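Local atomic coordinates of vacuolar-sorting protein BRO1 (Saccharomyces cerevisiae, PDB entry 1ZB1), a protein that helps sort cargo proteins into intralumenal vesicles of multivesicular bodies and acts as an adapter that recruits the deubiquitinase DOA4 to endosomes. Residues L152-E164 with S176-A190. Residues are numbered along the deposited sequence; the frame is centred on the assembly and turned at random.
Sequences LTKAFSCFEYLSE and SENTRFLANICHAEA
Ser176 OG donates to Ser163 O at 2.8 Å, the one direct hydrogen bond between two antiparallel helices whose N-to-C directions make an angle of 162°. The Ser176 hydroxyl is turned towards the last turn of helix 146-165 and reaches Ser163 O from 28° out of the carbonyl plane. Ser163 OG turns back instead, giving its proton to Glu160 O at 2.9 Å; that carbonyl also accepts Glu164 N from the same face. A water links Thr179 OG1 to Leu162 O, the latter bond weak. The kinked Arg180 side chain lays one guanidinium face against Ser163 OG, toward the rim, without a hydrogen bond, and forms long salt bridges, NH2 to Glu160 OE2 at 3.4 Å and NH1 to Glu164 OE2 at 3.6 Å. Both carboxylates stand nearly perpendicular to the guanidinium, so neither pair is a coplanar, bidentate salt bridge.

Further along, rings and aliphatic groups carry the contact. Phe159 fits as a knob among Thr179, Leu182, Ala183 and Cys186: Leu182 CB sits 3.6 Å from the ring centroid over one face, and Cys186 SG approaches the edge. The Phe156 and His187 rings form an offset stack, planes 21° apart, while His187 NE2 is satisfied by Asp342 OD1 and Glu189 OE2 by Phe11 N.

Within the helical Bro1 domain, this hairpin of helices 146-165 and 176-198 lies near the chain centre, helix 118-139 packing against the former and helix 208-230 against the latter.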
loop_
_atom_site.group_PDB
_atom_site.type_symbol
_atom_site.label_atom_id
_atom_site.label_comp_id
_atom_site.label_asym_id
_atom_site.label_seq_id
_atom_site.Cartn_x
_atom_site.Cartn_y
_atom_site.Cartn_z
ATOM N N LEU A 152 3.777 -5.111 -2.666
ATOM C CA LEU A 152 3.346 -4.058 -1.743
ATOM C C LEU A 152 4.192 -2.809 -2.005
ATOM O O LEU A 152 3.729 -1.678 -1.841
ATOM C CB LEU A 152 3.511 -4.511 -0.290
ATOM C CG LEU A 152 2.453 -5.498 0.223
ATOM C CD1 LEU A 152 2.877 -6.056 1.570
ATOM C CD2 LEU A 152 1.102 -4.791 0.343
ATOM N N THR A 153 5.438 -3.021 -2.420
ATOM C CA THR A 153 6.333 -1.914 -2.720
ATOM C C THR A 153 5.795 -1.152 -3.931
ATOM O O THR A 153 5.797 0.084 -3.946
ATOM C CB THR A 153 7.775 -2.427 -3.001
ATOM O OG1 THR A 153 8.327 -2.961 -1.788
ATOM C CG2 THR A 153 8.672 -1.295 -3.503
ATOM N N LYS A 154 5.320 -1.879 -4.940
ATOM C CA LYS A 154 4.765 -1.219 -6.119
ATOM C C LYS A 154 3.463 -0.493 -5.768
ATOM O O LYS A 154 3.200 0.607 -6.273
ATOM C CB LYS A 154 4.535 -2.233 -7.251
ATOM C CG LYS A 154 5.825 -2.706 -7.908
ATOM C CD LYS A 154 5.566 -3.736 -8.990
ATOM C CE LYS A 154 6.855 -4.144 -9.681
ATOM N NZ LYS A 154 6.617 -5.216 -10.696
ATOM N N ALA A 155 2.646 -1.090 -4.905
ATOM C CA ALA A 155 1.394 -0.438 -4.505
ATOM C C ALA A 155 1.750 0.911 -3.886
ATOM O O ALA A 155 1.139 1.931 -4.204
ATOM C CB ALA A 155 0.633 -1.302 -3.495
ATOM N N PHE A 156 2.755 0.898 -3.010
ATOM C CA PHE A 156 3.243 2.100 -2.336
ATOM C C PHE A 156 3.567 3.173 -3.377
ATOM O O PHE A 156 3.122 4.316 -3.269
ATOM C CB PHE A 156 4.482 1.723 -1.495
ATOM C CG PHE A 156 5.289 2.896 -0.979
ATOM C CD1 PHE A 156 4.675 4.057 -0.515
ATOM C CD2 PHE A 156 6.680 2.801 -0.904
ATOM C CE1 PHE A 156 5.433 5.107 0.014
ATOM C CE2 PHE A 156 7.452 3.842 -0.373
ATOM C CZ PHE A 156 6.824 4.997 0.086
ATOM N N SER A 157 4.326 2.791 -4.396
ATOM C CA SER A 157 4.702 3.713 -5.457
ATOM C C SER A 157 3.487 4.312 -6.191
ATOM O O SER A 157 3.461 5.509 -6.475
ATOM C CB SER A 157 5.622 2.993 -6.450
ATOM O OG SER A 157 6.000 3.850 -7.507
ATOM N N CYS A 158 2.491 3.485 -6.503
ATOM C CA CYS A 158 1.294 3.964 -7.195
ATOM C C CYS A 158 0.473 4.967 -6.370
ATOM O O CYS A 158 0.050 6.003 -6.894
ATOM C CB CYS A 158 0.404 2.782 -7.599
ATOM S SG CYS A 158 1.153 1.670 -8.826
ATOM N N PHE A 159 0.231 4.661 -5.098
ATOM C CA PHE A 159 -0.536 5.571 -4.237
ATOM C C PHE A 159 0.194 6.892 -4.008
ATOM O O PHE A 159 -0.432 7.951 -3.886
ATOM C CB PHE A 159 -0.834 4.918 -2.888
ATOM C CG PHE A 159 -1.944 3.903 -2.939
ATOM C CD1 PHE A 159 -3.197 4.252 -3.456
ATOM C CD2 PHE A 159 -1.756 2.615 -2.439
ATOM C CE1 PHE A 159 -4.248 3.338 -3.471
ATOM C CE2 PHE A 159 -2.807 1.689 -2.448
ATOM C CZ PHE A 159 -4.058 2.054 -2.966
ATOM N N GLU A 160 1.517 6.819 -3.945
ATOM C CA GLU A 160 2.349 7.998 -3.749
ATOM C C GLU A 160 2.212 8.936 -4.951
ATOM O O GLU A 160 2.035 10.143 -4.788
ATOM C CB GLU A 160 3.811 7.571 -3.569
ATOM C CG GLU A 160 4.799 8.720 -3.477
ATOM C CD GLU A 160 6.207 8.240 -3.177
ATOM O OE1 GLU A 160 6.782 7.505 -4.010
ATOM O OE2 GLU A 160 6.734 8.597 -2.102
ATOM N N TYR A 161 2.293 8.372 -6.152
ATOM C CA TYR A 161 2.167 9.156 -7.385
ATOM C C TYR A 161 0.794 9.814 -7.450
ATOM O O TYR A 161 0.659 10.968 -7.870
ATOM C CB TYR A 161 2.357 8.257 -8.610
ATOM C CG TYR A 161 2.255 8.990 -9.934
ATOM C CD1 TYR A 161 3.386 9.542 -10.535
ATOM C CD2 TYR A 161 1.024 9.135 -10.580
ATOM C CE1 TYR A 161 3.296 10.217 -11.750
ATOM C CE2 TYR A 161 0.921 9.814 -11.792
ATOM C CZ TYR A 161 2.065 10.350 -12.372
ATOM O OH TYR A 161 1.983 11.000 -13.585
ATOM N N LEU A 162 -0.230 9.070 -7.047
ATOM C CA LEU A 162 -1.589 9.592 -7.033
ATOM C C LEU A 162 -1.722 10.797 -6.084
ATOM O O LEU A 162 -2.327 11.817 -6.437
ATOM C CB LEU A 162 -2.564 8.491 -6.595
ATOM C CG LEU A 162 -2.904 7.416 -7.643
ATOM C CD1 LEU A 162 -3.630 6.264 -6.963
ATOM C CD2 LEU A 162 -3.775 8.013 -8.752
ATOM N N SER A 163 -1.162 10.685 -4.885
ATOM C CA SER A 163 -1.277 11.780 -3.922
ATOM C C SER A 163 -0.529 13.029 -4.362
ATOM O O SER A 163 -0.948 14.145 -4.062
ATOM C CB SER A 163 -0.774 11.350 -2.540
ATOM O OG SER A 163 0.631 11.203 -2.536
ATOM N N GLU A 164 0.573 12.845 -5.080
ATOM C CA GLU A 164 1.363 13.988 -5.531
ATOM C C GLU A 164 0.970 14.549 -6.897
ATOM O O GLU A 164 1.360 15.669 -7.235
ATOM C CB GLU A 164 2.849 13.614 -5.561
ATOM C CG GLU A 164 3.364 13.027 -4.261
ATOM C CD GLU A 164 4.855 12.750 -4.290
ATOM O OE1 GLU A 164 5.369 12.325 -5.346
ATOM O OE2 GLU A 164 5.514 12.947 -3.247
ATOM N N SER A 176 -5.772 13.823 -1.937
ATOM C CA SER A 176 -4.341 13.675 -1.664
ATOM C C SER A 176 -3.974 13.081 -0.301
ATOM O O SER A 176 -3.055 12.266 -0.204
ATOM C CB SER A 176 -3.635 15.027 -1.841
ATOM O OG SER A 176 -2.235 14.889 -1.656
ATOM N N GLU A 177 -4.677 13.476 0.752
ATOM C CA GLU A 177 -4.356 12.950 2.077
ATOM C C GLU A 177 -4.760 11.483 2.250
ATOM O O GLU A 177 -4.147 10.749 3.033
ATOM C CB GLU A 177 -4.992 13.814 3.180
ATOM C CG GLU A 177 -6.514 13.912 3.159
ATOM C CD GLU A 177 -7.055 14.878 2.104
ATOM O OE1 GLU A 177 -8.293 15.067 2.070
ATOM O OE2 GLU A 177 -6.261 15.443 1.319
ATOM N N ASN A 178 -5.774 11.043 1.510
ATOM C CA ASN A 178 -6.208 9.658 1.627
ATOM C C ASN A 178 -5.322 8.704 0.831
ATOM O O ASN A 178 -5.084 7.577 1.259
ATOM C CB ASN A 178 -7.677 9.520 1.222
ATOM C CG ASN A 178 -8.611 10.226 2.195
ATOM O OD1 ASN A 178 -8.345 10.269 3.397
ATOM N ND2 ASN A 178 -9.713 10.767 1.683
ATOM N N THR A 179 -4.819 9.144 -0.318
ATOM C CA THR A 179 -3.930 8.285 -1.091
ATOM C C THR A 179 -2.564 8.240 -0.402
ATOM O O THR A 179 -1.831 7.256 -0.510
ATOM C CB THR A 179 -3.788 8.768 -2.553
ATOM O OG1 THR A 179 -3.653 10.195 -2.589
ATOM C CG2 THR A 179 -5.012 8.330 -3.369
ATOM N N ARG A 180 -2.224 9.304 0.323
ATOM C CA ARG A 180 -0.957 9.335 1.054
ATOM C C ARG A 180 -1.052 8.294 2.186
ATOM O O ARG A 180 -0.099 7.549 2.461
ATOM C CB ARG A 180 -0.723 10.729 1.646
ATOM C CG ARG A 180 0.553 10.870 2.465
ATOM C CD ARG A 180 1.644 11.555 1.659
ATOM N NE ARG A 180 2.493 10.607 0.948
ATOM C CZ ARG A 180 3.264 10.921 -0.087
ATOM N NH1 ARG A 180 3.294 12.164 -0.549
ATOM N NH2 ARG A 180 4.017 9.989 -0.653
ATOM N N PHE A 181 -2.212 8.253 2.834
ATOM C CA PHE A 181 -2.466 7.306 3.919
ATOM C C PHE A 181 -2.319 5.889 3.368
ATOM O O PHE A 181 -1.637 5.049 3.954
ATOM C CB PHE A 181 -3.882 7.530 4.483
ATOM C CG PHE A 181 -4.353 6.461 5.436
ATOM C CD1 PHE A 181 -3.680 6.219 6.633
ATOM C CD2 PHE A 181 -5.482 5.699 5.138
ATOM C CE1 PHE A 181 -4.122 5.234 7.518
ATOM C CE2 PHE A 181 -5.935 4.709 6.015
ATOM C CZ PHE A 181 -5.251 4.476 7.209
ATOM N N LEU A 182 -2.960 5.626 2.234
ATOM C CA LEU A 182 -2.875 4.306 1.619
ATOM C C LEU A 182 -1.421 3.948 1.272
ATOM O O LEU A 182 -0.996 2.796 1.436
ATOM C CB LEU A 182 -3.765 4.262 0.371
ATOM C CG LEU A 182 -5.134 3.568 0.471
ATOM C CD1 LEU A 182 -5.598 3.468 1.908
ATOM C CD2 LEU A 182 -6.146 4.307 -0.395
ATOM N N ALA A 183 -0.661 4.929 0.797
ATOM C CA ALA A 183 0.746 4.694 0.457
ATOM C C ALA A 183 1.535 4.321 1.717
ATOM O O ALA A 183 2.367 3.412 1.692
ATOM C CB ALA A 183 1.350 5.942 -0.182
ATOM N N ASN A 184 1.269 5.027 2.813
ATOM C CA ASN A 184 1.953 4.769 4.078
ATOM C C ASN A 184 1.605 3.396 4.648
ATOM O O ASN A 184 2.424 2.769 5.320
ATOM C CB ASN A 184 1.626 5.873 5.097
ATOM C CG ASN A 184 2.327 7.187 4.773
ATOM O OD1 ASN A 184 3.380 7.193 4.140
ATOM N ND2 ASN A 184 1.756 8.298 5.219
ATOM N N ILE A 185 0.389 2.929 4.377
ATOM C CA ILE A 185 -0.036 1.607 4.839
ATOM C C ILE A 185 0.766 0.539 4.086
ATOM O O ILE A 185 1.272 -0.413 4.682
ATOM C CB ILE A 185 -1.552 1.376 4.569
ATOM C CG1 ILE A 185 -2.401 2.229 5.523
ATOM C CG2 ILE A 185 -1.897 -0.103 4.715
ATOM C CD1 ILE A 185 -2.343 1.782 6.971
ATOM N N CYS A 186 0.884 0.709 2.771
ATOM C CA CYS A 186 1.615 -0.240 1.936
ATOM C C CYS A 186 3.107 -0.280 2.267
ATOM O O CYS A 186 3.714 -1.358 2.295
ATOM C CB CYS A 186 1.413 0.086 0.452
ATOM S SG CYS A 186 -0.302 -0.108 -0.127
ATOM N N HIS A 187 3.697 0.884 2.517
ATOM C CA HIS A 187 5.111 0.947 2.866
ATOM C C HIS A 187 5.329 0.227 4.205
ATOM O O HIS A 187 6.237 -0.604 4.343
ATOM C CB HIS A 187 5.564 2.409 2.973
ATOM C CG HIS A 187 7.039 2.575 3.177
ATOM N ND1 HIS A 187 7.634 3.809 3.330
ATOM C CD2 HIS A 187 8.037 1.662 3.258
ATOM C CE1 HIS A 187 8.934 3.650 3.500
ATOM N NE2 HIS A 187 9.205 2.358 3.461
ATOM N N ALA A 188 4.489 0.539 5.186
ATOM C CA ALA A 188 4.601 -0.087 6.499
ATOM C C ALA A 188 4.485 -1.608 6.410
ATOM O O ALA A 188 5.272 -2.325 7.027
ATOM C CB ALA A 188 3.527 0.466 7.449
ATOM N N GLU A 189 3.511 -2.097 5.641
ATOM C CA GLU A 189 3.308 -3.538 5.500
ATOM C C GLU A 189 4.471 -4.212 4.779
ATOM O O GLU A 189 4.857 -5.331 5.126
ATOM C CB GLU A 189 1.994 -3.841 4.771
ATOM C CG GLU A 189 0.746 -3.407 5.539
ATOM C CD GLU A 189 -0.544 -3.839 4.870
ATOM O OE1 GLU A 189 -0.555 -3.978 3.628
ATOM O OE2 GLU A 189 -1.556 -4.030 5.582
ATOM N N ALA A 190 5.028 -3.540 3.774
ATOM C CA ALA A 190 6.161 -4.103 3.045
ATOM C C ALA A 190 7.340 -4.297 4.013
ATOM O O ALA A 190 7.962 -5.362 4.040
ATOM C CB ALA A 190 6.562 -3.180 1.893
HETATM O O HOH W 1 -4.604 11.357 -4.955
#